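Local atomic coordinates of globin II, extracellular (Lumbricus terrestris, PDB entry 1X9F), a protein that binds haem and carbon monoxide as a globin subunit of the extracellular erythrocruorin of the earthworm, and probably carries oxygen in its blood. Residues F29-E43 against N104-V117. Residues are numbered along the deposited sequence; the frame is centred on the assembly and turned at random.
Sequences FSQAIWRATFAQVPE and NYFDAFKTAILHVV. With HEM (protoporphyrin IX containing Fe), chain O; CMO (carbon monoxide), chain P.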
loop_
_atom_site.group_PDB
_atom_site.type_symbol
_atom_site.label_atom_id
_atom_site.label_comp_id
_atom_site.label_asym_id
_atom_site.label_seq_id
_atom_site.Cartn_x
_atom_site.Cartn_y
_atom_site.Cartn_z
ATOM N N PHE B 29 6.818 -33.246 -19.744
ATOM C CA PHE B 29 6.849 -34.295 -18.745
ATOM C C PHE B 29 6.264 -35.607 -19.279
ATOM O O PHE B 29 6.870 -36.670 -19.127
ATOM C CB PHE B 29 6.078 -33.812 -17.525
ATOM C CG PHE B 29 6.056 -34.773 -16.389
ATOM C CD1 PHE B 29 7.211 -35.046 -15.665
ATOM C CD2 PHE B 29 4.867 -35.374 -16.004
ATOM C CE1 PHE B 29 7.185 -35.928 -14.586
ATOM C CE2 PHE B 29 4.830 -36.261 -14.924
ATOM C CZ PHE B 29 5.992 -36.536 -14.215
ATOM N N SER B 30 5.091 -35.516 -19.904
ATOM C CA SER B 30 4.455 -36.658 -20.545
ATOM C C SER B 30 5.363 -37.312 -21.566
ATOM O O SER B 30 5.416 -38.538 -21.652
ATOM C CB SER B 30 3.180 -36.214 -21.259
ATOM O OG SER B 30 2.176 -35.856 -20.325
ATOM N N GLN B 31 6.061 -36.492 -22.350
ATOM C CA GLN B 31 6.925 -36.996 -23.422
ATOM C C GLN B 31 8.203 -37.622 -22.885
ATOM O O GLN B 31 8.637 -38.671 -23.370
ATOM C CB GLN B 31 7.291 -35.884 -24.404
ATOM C CG GLN B 31 6.103 -35.205 -25.037
ATOM C CD GLN B 31 6.523 -34.116 -25.993
ATOM O OE1 GLN B 31 6.817 -34.388 -27.157
ATOM N NE2 GLN B 31 6.551 -32.878 -25.510
ATOM N N ALA B 32 8.803 -36.961 -21.896
ATOM C CA ALA B 32 9.987 -37.468 -21.221
ATOM C C ALA B 32 9.766 -38.901 -20.736
ATOM O O ALA B 32 10.638 -39.758 -20.920
ATOM C CB ALA B 32 10.361 -36.559 -20.069
ATOM N N ILE B 33 8.596 -39.176 -20.155
ATOM C CA ILE B 33 8.294 -40.521 -19.654
ATOM C C ILE B 33 8.199 -41.565 -20.778
ATOM O O ILE B 33 8.820 -42.632 -20.678
ATOM C CB ILE B 33 7.031 -40.528 -18.743
ATOM C CG1 ILE B 33 7.311 -39.771 -17.435
ATOM C CG2 ILE B 33 6.611 -41.968 -18.423
ATOM C CD1 ILE B 33 6.046 -39.331 -16.690
ATOM N N TRP B 34 7.450 -41.254 -21.839
ATOM C CA TRP B 34 7.322 -42.168 -22.986
ATOM C C TRP B 34 8.620 -42.407 -23.756
ATOM O O TRP B 34 8.887 -43.539 -24.180
ATOM C CB TRP B 34 6.129 -41.801 -23.896
ATOM C CG TRP B 34 4.898 -42.335 -23.278
ATOM C CD1 TRP B 34 3.906 -41.630 -22.661
ATOM C CD2 TRP B 34 4.580 -43.713 -23.101
ATOM N NE1 TRP B 34 2.967 -42.491 -22.146
ATOM C CE2 TRP B 34 3.363 -43.778 -22.402
ATOM C CE3 TRP B 34 5.203 -44.913 -23.482
ATOM C CZ2 TRP B 34 2.762 -44.983 -22.072
ATOM C CZ3 TRP B 34 4.601 -46.110 -23.156
ATOM C CH2 TRP B 34 3.394 -46.138 -22.462
ATOM N N ARG B 35 9.439 -41.371 -23.903
ATOM C CA ARG B 35 10.759 -41.534 -24.512
ATOM C C ARG B 35 11.675 -42.409 -23.678
ATOM O O ARG B 35 12.413 -43.234 -24.222
ATOM C CB ARG B 35 11.421 -40.185 -24.738
ATOM C CG ARG B 35 10.815 -39.467 -25.902
ATOM C CD ARG B 35 11.181 -38.026 -25.962
ATOM N NE ARG B 35 10.563 -37.426 -27.132
ATOM C CZ ARG B 35 10.268 -36.139 -27.250
ATOM N NH1 ARG B 35 10.529 -35.291 -26.262
ATOM N NH2 ARG B 35 9.703 -35.695 -28.365
ATOM N N ALA B 36 11.645 -42.212 -22.363
ATOM C CA ALA B 36 12.427 -43.040 -21.461
ATOM C C ALA B 36 11.947 -44.490 -21.536
ATOM O O ALA B 36 12.764 -45.410 -21.504
ATOM C CB ALA B 36 12.355 -42.507 -20.041
ATOM N N THR B 37 10.633 -44.689 -21.648
ATOM C CA THR B 37 10.070 -46.031 -21.813
ATOM C C THR B 37 10.597 -46.671 -23.096
ATOM O O THR B 37 11.137 -47.780 -23.063
ATOM C CB THR B 37 8.520 -45.986 -21.839
ATOM O OG1 THR B 37 8.031 -45.427 -20.612
ATOM C CG2 THR B 37 7.930 -47.398 -21.838
ATOM N N PHE B 38 10.438 -45.963 -24.216
ATOM C CA PHE B 38 10.876 -46.464 -25.518
ATOM C C PHE B 38 12.382 -46.708 -25.566
ATOM O O PHE B 38 12.820 -47.676 -26.178
ATOM C CB PHE B 38 10.464 -45.537 -26.673
ATOM C CG PHE B 38 8.974 -45.413 -26.873
ATOM C CD1 PHE B 38 8.438 -44.254 -27.421
ATOM C CD2 PHE B 38 8.107 -46.444 -26.510
ATOM C CE1 PHE B 38 7.071 -44.125 -27.612
ATOM C CE2 PHE B 38 6.739 -46.319 -26.693
ATOM C CZ PHE B 38 6.220 -45.159 -27.247
ATOM N N ALA B 39 13.175 -45.842 -24.938
ATOM C CA ALA B 39 14.629 -46.043 -24.895
ATOM C C ALA B 39 14.972 -47.378 -24.238
ATOM O O ALA B 39 15.953 -48.034 -24.599
ATOM C CB ALA B 39 15.314 -44.897 -24.157
ATOM N N GLN B 40 14.148 -47.782 -23.277
ATOM C CA GLN B 40 14.403 -49.000 -22.533
ATOM C C GLN B 40 13.820 -50.253 -23.186
ATOM O O GLN B 40 14.456 -51.309 -23.181
ATOM C CB GLN B 40 13.914 -48.879 -21.094
ATOM C CG GLN B 40 14.353 -50.076 -20.284
ATOM C CD GLN B 40 13.988 -49.981 -18.834
ATOM O OE1 GLN B 40 14.185 -48.943 -18.204
ATOM N NE2 GLN B 40 13.474 -51.074 -18.282
ATOM N N VAL B 41 12.613 -50.136 -23.735
ATOM C CA VAL B 41 12.000 -51.242 -24.462
ATOM C C VAL B 41 11.444 -50.767 -25.805
ATOM O O VAL B 41 10.226 -50.637 -25.978
ATOM C CB VAL B 41 10.902 -51.953 -23.639
ATOM C CG1 VAL B 41 11.520 -52.861 -22.587
ATOM C CG2 VAL B 41 9.933 -50.949 -23.015
ATOM N N PRO B 42 12.342 -50.524 -26.761
ATOM C CA PRO B 42 11.953 -49.994 -28.074
ATOM C C PRO B 42 10.895 -50.833 -28.785
ATOM O O PRO B 42 10.159 -50.300 -29.619
ATOM C CB PRO B 42 13.268 -49.997 -28.865
ATOM C CG PRO B 42 14.189 -50.901 -28.103
ATOM C CD PRO B 42 13.796 -50.754 -26.667
ATOM N N GLU B 43 10.820 -52.121 -28.455
ATOM C CA GLU B 43 9.781 -53.010 -28.978
ATOM C C GLU B 43 8.377 -52.492 -28.724
ATOM O O GLU B 43 7.476 -52.689 -29.544
ATOM C CB GLU B 43 9.897 -54.386 -28.324
ATOM C CG GLU B 43 11.259 -55.037 -28.469
ATOM C CD GLU B 43 11.513 -55.540 -29.877
ATOM O OE1 GLU B 43 11.294 -54.782 -30.853
ATOM O OE2 GLU B 43 11.943 -56.705 -30.013
ATOM N N ASN B 104 7.445 -56.952 -18.754
ATOM C CA ASN B 104 8.637 -56.276 -19.219
ATOM C C ASN B 104 8.369 -54.807 -19.570
ATOM O O ASN B 104 9.199 -53.929 -19.290
ATOM C CB ASN B 104 9.109 -57.086 -20.428
ATOM C CG ASN B 104 10.182 -56.408 -21.215
ATOM O OD1 ASN B 104 11.183 -55.947 -20.667
ATOM N ND2 ASN B 104 9.998 -56.361 -22.527
ATOM N N TYR B 105 7.195 -54.545 -20.153
ATOM C CA TYR B 105 6.825 -53.186 -20.543
ATOM C C TYR B 105 6.356 -52.313 -19.385
ATOM O O TYR B 105 6.847 -51.193 -19.232
ATOM C CB TYR B 105 5.767 -53.185 -21.635
ATOM C CG TYR B 105 6.223 -53.700 -22.972
ATOM C CD1 TYR B 105 5.316 -53.797 -24.020
ATOM C CD2 TYR B 105 7.545 -54.094 -23.200
ATOM C CE1 TYR B 105 5.697 -54.263 -25.256
ATOM C CE2 TYR B 105 7.940 -54.570 -24.442
ATOM C CZ TYR B 105 7.008 -54.652 -25.464
ATOM O OH TYR B 105 7.368 -55.119 -26.705
ATOM N N PHE B 106 5.403 -52.803 -18.586
ATOM C CA PHE B 106 4.991 -52.087 -17.369
ATOM C C PHE B 106 6.212 -51.796 -16.534
ATOM O O PHE B 106 6.276 -50.787 -15.835
ATOM C CB PHE B 106 4.009 -52.899 -16.526
ATOM C CG PHE B 106 2.648 -52.969 -17.107
ATOM C CD1 PHE B 106 2.266 -54.076 -17.842
ATOM C CD2 PHE B 106 1.752 -51.918 -16.946
ATOM C CE1 PHE B 106 1.007 -54.150 -18.396
ATOM C CE2 PHE B 106 0.490 -51.980 -17.501
ATOM C CZ PHE B 106 0.114 -53.099 -18.228
ATOM N N ASP B 107 7.186 -52.693 -16.628
ATOM C CA ASP B 107 8.419 -52.567 -15.885
ATOM C C ASP B 107 9.270 -51.385 -16.355
ATOM O O ASP B 107 9.761 -50.613 -15.530
ATOM C CB ASP B 107 9.216 -53.865 -15.956
ATOM C CG ASP B 107 10.294 -53.932 -14.903
ATOM O OD1 ASP B 107 9.950 -54.127 -13.717
ATOM O OD2 ASP B 107 11.509 -53.798 -15.163
ATOM N N ALA B 108 9.441 -51.245 -17.668
ATOM C CA ALA B 108 10.190 -50.115 -18.221
ATOM C C ALA B 108 9.488 -48.787 -17.941
ATOM O O ALA B 108 10.135 -47.786 -17.618
ATOM C CB ALA B 108 10.406 -50.300 -19.707
ATOM N N PHE B 109 8.164 -48.796 -18.062
ATOM C CA PHE B 109 7.362 -47.621 -17.793
ATOM C C PHE B 109 7.614 -47.129 -16.378
ATOM O O PHE B 109 7.864 -45.940 -16.165
ATOM C CB PHE B 109 5.882 -47.932 -17.989
ATOM C CG PHE B 109 5.015 -46.714 -18.038
ATOM C CD1 PHE B 109 4.132 -46.431 -17.008
ATOM C CD2 PHE B 109 5.083 -45.843 -19.118
ATOM C CE1 PHE B 109 3.326 -45.299 -17.058
ATOM C CE2 PHE B 109 4.287 -44.714 -19.172
ATOM C CZ PHE B 109 3.407 -44.439 -18.141
ATOM N N LYS B 110 7.565 -48.047 -15.420
ATOM C CA LYS B 110 7.815 -47.709 -14.030
ATOM C C LYS B 110 9.192 -47.073 -13.844
ATOM O O LYS B 110 9.325 -46.082 -13.124
ATOM C CB LYS B 110 7.685 -48.949 -13.153
ATOM C CG LYS B 110 7.972 -48.688 -11.688
ATOM C CD LYS B 110 7.747 -49.922 -10.850
ATOM C CE LYS B 110 8.923 -50.885 -10.963
ATOM N NZ LYS B 110 8.948 -51.794 -9.780
ATOM N N THR B 111 10.206 -47.648 -14.489
ATOM C CA THR B 111 11.569 -47.129 -14.411
ATOM C C THR B 111 11.612 -45.721 -14.971
ATOM O O THR B 111 12.273 -44.841 -14.419
ATOM C CB THR B 111 12.520 -48.045 -15.205
ATOM O OG1 THR B 111 12.510 -49.355 -14.620
ATOM C CG2 THR B 111 13.975 -47.607 -15.050
ATOM N N ALA B 112 10.896 -45.529 -16.073
ATOM C CA ALA B 112 10.849 -44.253 -16.758
ATOM C C ALA B 112 10.189 -43.183 -15.890
ATOM O O ALA B 112 10.749 -42.096 -15.724
ATOM C CB ALA B 112 10.130 -44.398 -18.090
ATOM N N ILE B 113 9.010 -43.491 -15.338
ATOM C CA ILE B 113 8.343 -42.580 -14.405
ATOM C C ILE B 113 9.307 -42.146 -13.308
ATOM O O ILE B 113 9.473 -40.948 -13.063
ATOM C CB ILE B 113 7.100 -43.222 -13.758
ATOM C CG1 ILE B 113 5.988 -43.443 -14.784
ATOM C CG2 ILE B 113 6.566 -42.344 -12.621
ATOM C CD1 ILE B 113 4.859 -44.311 -14.241
ATOM N N LEU B 114 9.946 -43.122 -12.663
ATOM C CA LEU B 114 10.851 -42.837 -11.555
ATOM C C LEU B 114 12.021 -41.985 -11.988
ATOM O O LEU B 114 12.502 -41.142 -11.235
ATOM C CB LEU B 114 11.345 -44.128 -10.910
ATOM C CG LEU B 114 10.558 -44.595 -9.685
ATOM C CD1 LEU B 114 9.059 -44.701 -9.957
ATOM C CD2 LEU B 114 11.097 -45.934 -9.238
ATOM N N HIS B 115 12.449 -42.184 -13.223
ATOM C CA HIS B 115 13.599 -41.506 -13.755
ATOM C C HIS B 115 13.313 -40.040 -14.029
ATOM O O HIS B 115 14.082 -39.156 -13.643
ATOM C CB HIS B 115 13.989 -42.197 -15.042
ATOM C CG HIS B 115 15.135 -41.551 -15.730
ATOM N ND1 HIS B 115 16.406 -41.552 -15.201
ATOM C CD2 HIS B 115 15.208 -40.874 -16.899
ATOM C CE1 HIS B 115 17.218 -40.909 -16.020
ATOM N NE2 HIS B 115 16.516 -40.490 -17.058
ATOM N N VAL B 116 12.199 -39.800 -14.707
ATOM C CA VAL B 116 11.774 -38.459 -15.035
ATOM C C VAL B 116 11.403 -37.700 -13.754
ATOM O O VAL B 116 11.797 -36.546 -13.591
ATOM C CB VAL B 116 10.632 -38.479 -16.076
ATOM C CG1 VAL B 116 10.176 -37.074 -16.404
ATOM C CG2 VAL B 116 11.090 -39.186 -17.353
ATOM N N VAL B 117 10.688 -38.354 -12.839
ATOM C CA VAL B 117 10.345 -37.735 -11.557
ATOM C C VAL B 117 11.599 -37.365 -10.755
ATOM O O VAL B 117 11.686 -36.250 -10.231
ATOM C CB VAL B 117 9.348 -38.605 -10.743
ATOM C CG1 VAL B 117 9.314 -38.190 -9.283
ATOM C CG2 VAL B 117 7.952 -38.507 -11.348
HETATM C CHA HEM O . -4.104 -46.377 -23.441
HETATM C CHB HEM O . -3.147 -45.614 -18.712
HETATM C CHC HEM O . 0.848 -48.418 -19.042
HETATM C CHD HEM O . -0.249 -49.382 -23.722
HETATM C C1A HEM O . -4.150 -45.829 -22.076
HETATM C C2A HEM O . -5.139 -44.914 -21.726
HETATM C C3A HEM O . -4.896 -44.640 -20.309
HETATM C C4A HEM O . -3.739 -45.519 -20.040
HETATM C CMA HEM O . -5.637 -43.712 -19.379
HETATM C CAA HEM O . -6.188 -44.279 -22.603
HETATM C CBA HEM O . -7.515 -45.010 -22.596
HETATM C CGA HEM O . -8.382 -44.292 -23.604
HETATM O O1A HEM O . -8.915 -43.205 -23.282
HETATM O O2A HEM O . -8.526 -44.809 -24.731
HETATM C C1B HEM O . -1.920 -46.338 -18.393
HETATM C C2B HEM O . -1.371 -46.240 -17.132
HETATM C C3B HEM O . -0.278 -47.033 -17.254
HETATM C C4B HEM O . -0.209 -47.550 -18.528
HETATM C CMB HEM O . -1.852 -45.463 -15.934
HETATM C CAB HEM O . 0.538 -47.184 -16.211
HETATM C CBB HEM O . 1.261 -47.291 -15.114
HETATM C C1C HEM O . 0.917 -48.901 -20.426
HETATM C C2C HEM O . 1.995 -49.661 -20.835
HETATM C C3C HEM O . 1.688 -49.937 -22.147
HETATM C C4C HEM O . 0.468 -49.318 -22.429
HETATM C CMC HEM O . 3.177 -50.076 -19.992
HETATM C CAC HEM O . 2.539 -50.748 -23.058
HETATM C CBC HEM O . 3.814 -50.380 -23.256
HETATM C C1D HEM O . -1.468 -48.623 -24.075
HETATM C C2D HEM O . -1.973 -48.623 -25.374
HETATM C C3D HEM O . -3.060 -47.780 -25.343
HETATM C C4D HEM O . -3.106 -47.331 -23.939
HETATM C CMD HEM O . -1.441 -49.389 -26.562
HETATM C CAD HEM O . -4.004 -47.427 -26.465
HETATM C CBD HEM O . -3.362 -46.462 -27.446
HETATM C CGD HEM O . -4.406 -46.135 -28.483
HETATM O O1D HEM O . -5.451 -45.543 -28.136
HETATM O O2D HEM O . -4.189 -46.477 -29.661
HETATM N NA HEM O . -3.311 -46.267 -21.084
HETATM N NB HEM O . -1.254 -47.124 -19.275
HETATM N NC HEM O . -0.057 -48.684 -21.350
HETATM N ND HEM O . -2.119 -47.842 -23.174
HETATM FE FE HEM O . -1.729 -47.538 -21.206
HETATM C C CMO P . -0.379 -45.945 -21.894
HETATM O O CMO P . 0.421 -45.502 -22.759
HETATM O O HOH W 1 12.498 -53.506 -18.606
#
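In the globin fold this is the B/G helix packing, helix 23-40 against helix 103-121, on the distal side of the haem pocket: the axes of residues 29-40 and 104-117 come within 8.1 Å, their N-to-C directions 133° apart. Small residues set the spacing at the crossing. Ala-36 CB meets Ala-112 CB at 3.5 Å, while the Ala-112 methyl also lies against Ile-33 O and Thr-37 OG1. That hydroxyl is already engaged, since it donates to Ile-33 O from above the carbonyl plane, on the face opposite the one used by Thr-37 N; two donors thus grip this carbonyl within its own helix.

One turn back from Ala-36 and Thr-37, Ile-33 sits as a knob in a hole formed by Phe-109, Ala-112, Ile-113 and Val-116. Its CG2 reaches Phe-109 CE2 and Ile-113 CG1, and CG1 turns to Val-116. Beyond it, Val-117 CG2 approaches the edge of the Phe-29 ring in its plane.

Phe-109 links this packing to the ligand site. Its ring is placed between the haem vinyl CBB, 3.5 Å from CE1, and Trp-34 of the carbon monoxide pocket, carried there by a chi1 of -167°, which sets CG anti to the backbone N. CE2 lies over one face of the indole, the planes inclined at 41°, and Phe-48 meets Trp-34 edge-to-face. Replacing this ring with an alanine here is likely to open a gap between indole and vinyl and leave Trp-34 less firmly held.

At the other end, Val-41, the first residue to leave helical geometry, puts CG2 3.4 Å from Ala-108 CB. Beside it the extended Gln-40 lies across Ala-108, its OE1 near Thr-111 CG2, and NE2 donates to a water at 2.6 Å that returns a weak bond to Asn-104 O.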